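Local coordinates for DsbA family protein (Salmonella typhimurium, PDB 7JVE), which acts as a trimeric thioredoxin-like enzyme of the DsbA family with both thiol oxidase and disulfide isomerase activities, at residues V59-L70 with M222-V233. Numbering follows the deposited sequence.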
loop_
_atom_site.group_PDB
_atom_site.type_symbol
_atom_site.label_atom_id
_atom_site.label_comp_id
_atom_site.label_asym_id
_atom_site.label_seq_id
_atom_site.Cartn_x
_atom_site.Cartn_y
_atom_site.Cartn_z
ATOM N N VAL A 59 -18.867 11.982 14.694
ATOM C CA VAL A 59 -19.408 12.326 16.002
ATOM C C VAL A 59 -20.865 12.766 15.877
ATOM O O VAL A 59 -21.727 12.354 16.669
ATOM C CB VAL A 59 -18.542 13.406 16.679
ATOM C CG1 VAL A 59 -19.316 14.037 17.828
ATOM C CG2 VAL A 59 -17.223 12.804 17.180
ATOM N N GLN A 60 -21.170 13.594 14.873
ATOM C CA GLN A 60 -22.554 13.999 14.654
ATOM C C GLN A 60 -23.448 12.790 14.425
ATOM O O GLN A 60 -24.579 12.751 14.916
ATOM C CB GLN A 60 -22.653 14.966 13.468
ATOM C CG GLN A 60 -22.135 16.355 13.769
ATOM C CD GLN A 60 -22.976 17.032 14.842
ATOM O OE1 GLN A 60 -24.192 17.181 14.693
ATOM N NE2 GLN A 60 -22.339 17.404 15.947
ATOM N N LEU A 61 -22.965 11.802 13.652
ATOM C CA LEU A 61 -23.764 10.605 13.392
ATOM C C LEU A 61 -23.997 9.810 14.672
ATOM O O LEU A 61 -25.115 9.334 14.917
ATOM C CB LEU A 61 -23.085 9.736 12.333
ATOM C CG LEU A 61 -23.033 10.338 10.923
ATOM C CD1 LEU A 61 -22.233 9.447 9.969
ATOM C CD2 LEU A 61 -24.455 10.557 10.399
ATOM N N ALA A 62 -22.952 9.677 15.510
ATOM C CA ALA A 62 -23.092 9.014 16.808
ATOM C C ALA A 62 -24.144 9.691 17.675
ATOM O O ALA A 62 -24.972 9.016 18.300
ATOM C CB ALA A 62 -21.758 8.993 17.541
ATOM N N LEU A 63 -24.134 11.026 17.725
ATOM C CA LEU A 63 -25.146 11.724 18.509
ATOM C C LEU A 63 -26.534 11.489 17.939
ATOM O O LEU A 63 -27.496 11.321 18.695
ATOM C CB LEU A 63 -24.837 13.218 18.584
ATOM C CG LEU A 63 -23.552 13.512 19.361
ATOM C CD1 LEU A 63 -23.117 14.978 19.199
ATOM C CD2 LEU A 63 -23.692 13.124 20.836
ATOM N N GLN A 64 -26.660 11.443 16.612
ATOM C CA GLN A 64 -27.983 11.250 16.019
ATOM C C GLN A 64 -28.523 9.831 16.270
ATOM O O GLN A 64 -29.727 9.649 16.494
ATOM C CB GLN A 64 -27.930 11.557 14.523
ATOM C CG GLN A 64 -29.252 11.359 13.818
ATOM C CD GLN A 64 -29.178 11.493 12.296
ATOM O OE1 GLN A 64 -28.201 12.000 11.726
ATOM N NE2 GLN A 64 -30.232 11.037 11.630
ATOM N N TYR A 65 -27.661 8.813 16.251
ATOM C CA TYR A 65 -28.110 7.433 16.415
ATOM C C TYR A 65 -27.803 6.881 17.801
ATOM O O TYR A 65 -27.668 5.672 17.974
ATOM C CB TYR A 65 -27.515 6.543 15.319
ATOM C CG TYR A 65 -28.051 6.943 13.956
ATOM C CD1 TYR A 65 -29.295 6.514 13.513
ATOM C CD2 TYR A 65 -27.324 7.793 13.132
ATOM C CE1 TYR A 65 -29.789 6.900 12.269
ATOM C CE2 TYR A 65 -27.803 8.190 11.902
ATOM C CZ TYR A 65 -29.037 7.746 11.475
ATOM O OH TYR A 65 -29.493 8.159 10.248
ATOM N N ARG A 66 -27.705 7.752 18.804
ATOM C CA ARG A 66 -27.393 7.308 20.159
ATOM C C ARG A 66 -28.305 6.165 20.612
ATOM O O ARG A 66 -27.836 5.157 21.154
ATOM C CB ARG A 66 -27.497 8.493 21.126
ATOM C CG ARG A 66 -27.135 8.144 22.568
ATOM C CD ARG A 66 -27.378 9.317 23.527
ATOM N NE ARG A 66 -26.155 9.699 24.234
ATOM C CZ ARG A 66 -25.461 10.804 23.986
ATOM N NH1 ARG A 66 -25.870 11.648 23.053
ATOM N NH2 ARG A 66 -24.362 11.066 24.675
ATOM N N ALA A 67 -29.619 6.308 20.415
ATOM C CA ALA A 67 -30.528 5.307 20.961
ATOM C C ALA A 67 -30.254 3.941 20.351
ATOM O O ALA A 67 -30.230 2.924 21.060
ATOM C CB ALA A 67 -31.990 5.724 20.756
ATOM N N GLU A 68 -30.026 3.898 19.042
ATOM C CA GLU A 68 -29.715 2.640 18.386
ATOM C C GLU A 68 -28.360 2.114 18.847
ATOM O O GLU A 68 -28.212 0.917 19.115
ATOM C CB GLU A 68 -29.737 2.837 16.867
ATOM C CG GLU A 68 -31.127 3.177 16.343
ATOM C CD GLU A 68 -31.387 4.694 16.233
ATOM O OE1 GLU A 68 -31.903 5.133 15.180
ATOM O OE2 GLU A 68 -31.040 5.465 17.159
ATOM N N LEU A 69 -27.358 2.996 18.935
ATOM C CA LEU A 69 -26.028 2.577 19.368
ATOM C C LEU A 69 -26.066 1.942 20.753
ATOM O O LEU A 69 -25.330 0.989 21.028
ATOM C CB LEU A 69 -25.076 3.771 19.362
ATOM C CG LEU A 69 -24.608 4.288 17.997
ATOM C CD1 LEU A 69 -23.956 5.652 18.144
ATOM C CD2 LEU A 69 -23.657 3.311 17.334
ATOM N N LEU A 70 -26.907 2.466 21.647
ATOM C CA LEU A 70 -26.938 2.034 23.035
ATOM C C LEU A 70 -28.101 1.101 23.335
ATOM O O LEU A 70 -28.353 0.802 24.506
ATOM C CB LEU A 70 -26.985 3.241 23.969
ATOM C CG LEU A 70 -25.973 4.334 23.659
ATOM C CD1 LEU A 70 -26.104 5.458 24.655
ATOM C CD2 LEU A 70 -24.585 3.766 23.644
ATOM N N MET A 222 -18.737 7.005 23.922
ATOM C CA MET A 222 -19.628 8.127 24.166
ATOM C C MET A 222 -20.268 7.985 25.536
ATOM O O MET A 222 -20.440 6.859 26.027
ATOM C CB MET A 222 -20.698 8.206 23.075
ATOM C CG MET A 222 -21.644 7.032 23.097
ATOM S SD MET A 222 -22.738 6.941 21.669
ATOM C CE MET A 222 -23.278 8.646 21.485
ATOM N N PRO A 223 -20.621 9.097 26.181
ATOM C CA PRO A 223 -21.457 9.017 27.382
ATOM C C PRO A 223 -22.827 8.471 27.022
ATOM O O PRO A 223 -23.333 8.677 25.920
ATOM C CB PRO A 223 -21.552 10.476 27.866
ATOM C CG PRO A 223 -20.504 11.221 27.084
ATOM C CD PRO A 223 -20.374 10.492 25.781
ATOM N N GLN A 224 -23.435 7.773 27.977
ATOM C CA GLN A 224 -24.737 7.189 27.706
ATOM C C GLN A 224 -25.860 8.200 27.889
ATOM O O GLN A 224 -26.865 8.127 27.174
ATOM C CB GLN A 224 -24.955 5.975 28.603
ATOM C CG GLN A 224 -24.041 4.781 28.305
ATOM C CD GLN A 224 -24.743 3.467 28.565
ATOM O OE1 GLN A 224 -25.232 2.830 27.643
ATOM N NE2 GLN A 224 -24.829 3.075 29.835
ATOM N N THR A 225 -25.714 9.144 28.824
ATOM C CA THR A 225 -26.760 10.127 29.078
ATOM C C THR A 225 -26.754 11.140 27.951
ATOM O O THR A 225 -25.696 11.649 27.570
ATOM C CB THR A 225 -26.525 10.893 30.376
ATOM O OG1 THR A 225 -25.324 11.662 30.232
ATOM C CG2 THR A 225 -26.393 9.919 31.549
ATOM N N GLN A 226 -27.938 11.468 27.446
ATOM C CA GLN A 226 -28.001 12.177 26.185
ATOM C C GLN A 226 -27.543 13.613 26.440
ATOM O O GLN A 226 -28.265 14.438 27.020
ATOM C CB GLN A 226 -29.374 12.093 25.540
ATOM C CG GLN A 226 -29.147 12.225 24.036
ATOM C CD GLN A 226 -30.381 12.140 23.169
ATOM O OE1 GLN A 226 -31.506 12.201 23.655
ATOM N NE2 GLN A 226 -30.156 11.847 21.888
ATOM N N ASP A 227 -26.308 13.881 26.029
ATOM C CA ASP A 227 -25.594 15.139 26.171
ATOM C C ASP A 227 -25.026 15.433 24.792
ATOM O O ASP A 227 -24.463 14.537 24.152
ATOM C CB ASP A 227 -24.480 15.002 27.217
ATOM C CG ASP A 227 -23.887 16.332 27.632
ATOM O OD1 ASP A 227 -24.644 17.322 27.742
ATOM O OD2 ASP A 227 -22.657 16.379 27.859
ATOM N N GLY A 228 -25.195 16.659 24.316
ATOM C CA GLY A 228 -24.738 16.974 22.978
ATOM C C GLY A 228 -23.286 17.393 22.949
ATOM O O GLY A 228 -22.849 18.101 22.034
ATOM N N ASP A 229 -22.528 16.964 23.958
ATOM C CA ASP A 229 -21.132 17.369 24.084
ATOM C C ASP A 229 -20.296 16.548 23.108
ATOM O O ASP A 229 -19.864 15.433 23.413
ATOM C CB ASP A 229 -20.655 17.233 25.524
ATOM C CG ASP A 229 -19.455 18.119 25.820
ATOM O OD1 ASP A 229 -19.086 18.264 27.007
ATOM O OD2 ASP A 229 -18.853 18.640 24.850
ATOM N N VAL A 230 -20.085 17.119 21.917
ATOM C CA VAL A 230 -19.245 16.521 20.886
ATOM C C VAL A 230 -17.879 16.164 21.454
ATOM O O VAL A 230 -17.208 15.229 20.973
ATOM C CB VAL A 230 -19.121 17.493 19.685
ATOM C CG1 VAL A 230 -20.496 17.808 19.090
ATOM C CG2 VAL A 230 -18.381 18.771 20.084
ATOM N N LYS A 231 -17.461 16.884 22.501
ATOM C CA LYS A 231 -16.144 16.757 23.106
ATOM C C LYS A 231 -15.967 15.486 23.922
ATOM O O LYS A 231 -14.829 15.170 24.275
ATOM C CB LYS A 231 -15.864 17.974 23.996
ATOM C CG LYS A 231 -14.413 18.085 24.447
ATOM C CD LYS A 231 -13.492 18.395 23.273
ATOM C CE LYS A 231 -13.745 19.790 22.703
ATOM N NZ LYS A 231 -13.302 20.855 23.638
ATOM N N ARG A 232 -17.044 14.756 24.232
ATOM C CA ARG A 232 -16.950 13.513 24.997
ATOM C C ARG A 232 -17.150 12.256 24.153
ATOM O O ARG A 232 -17.279 11.166 24.717
ATOM C CB ARG A 232 -17.956 13.520 26.151
ATOM C CG ARG A 232 -17.733 14.616 27.194
ATOM C CD ARG A 232 -18.052 14.111 28.595
ATOM N NE ARG A 232 -19.495 14.103 28.869
ATOM C CZ ARG A 232 -20.096 13.400 29.838
ATOM N NH1 ARG A 232 -19.393 12.627 30.664
ATOM N NH2 ARG A 232 -21.416 13.478 29.993
ATOM N N VAL A 233 -17.174 12.370 22.830
ATOM C CA VAL A 233 -17.442 11.250 21.929
ATOM C C VAL A 233 -16.210 10.997 21.072
ATOM O O VAL A 233 -15.588 11.937 20.576
ATOM C CB VAL A 233 -18.649 11.541 21.019
ATOM C CG1 VAL A 233 -18.932 10.358 20.091
ATOM C CG2 VAL A 233 -19.868 11.944 21.837
HETATM O O HOH W 1 -27.814 12.260 21.271
HETATM O O HOH W 2 -22.124 13.341 24.390
#
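In the thioredoxin-like domain, the loop joining antiparallel strands 218-223 and 234-237 wraps around Arg66, whose side chain reaches across from the short helix 66-69. With CG anti to the backbone N (chi1 -178°) and a bend at chi3, the arginine, in one of its two modelled conformers, brings its guanidinium in among the loop carbonyls. NH2 of Arg66 donates to Pro223 O at 2.9 Å, the donor lying 44° out of the carbonyl plane; NE adds weak bonds to Pro223 O and Gln224 O, and NH1 a weak one to Asp227 O. Both faces of the guanidinium are covered over the centre, one by Gln226 CA 3.5 Å above the plane, the opposite by Met222 CE at 4.0 Å. Two waters lie at its edge, in plane: one bridges NH1 to Leu63 O, the other joins NH2 to the carbonyls of Asp227 and Asp229. The carbonyls of Pro223, Gln224 and Asp227 would probably help to stabilise the positive charge.

Apolar contacts extend the interface. Met222 SD lies 3.9 Å from Leu69 CD1, while its bend at chi3 (-44°) brings CE to Ala62 CB at 4.2 Å. Toward Val59, Leu63 splits its branches, CD1 meeting Val230 CG1 at 3.9 Å and CD2 meeting Val233 CG2; Val59 CG1 packs against Val230 CB at 3.9 Å. At the other end, Leu70 CD2 approaches Met222 SD, and the Gln224 amide bonds to Asn80, Ala82 and Arg115.

The contact thus joins the end of helix 37-64 and helix 66-69 to the end of strand 218-223 and the loop leading to outer strand 234-237; Leu69 and Leu70 also pack on strand 84-90, and helix 199-210 touches Leu69 through Leu207.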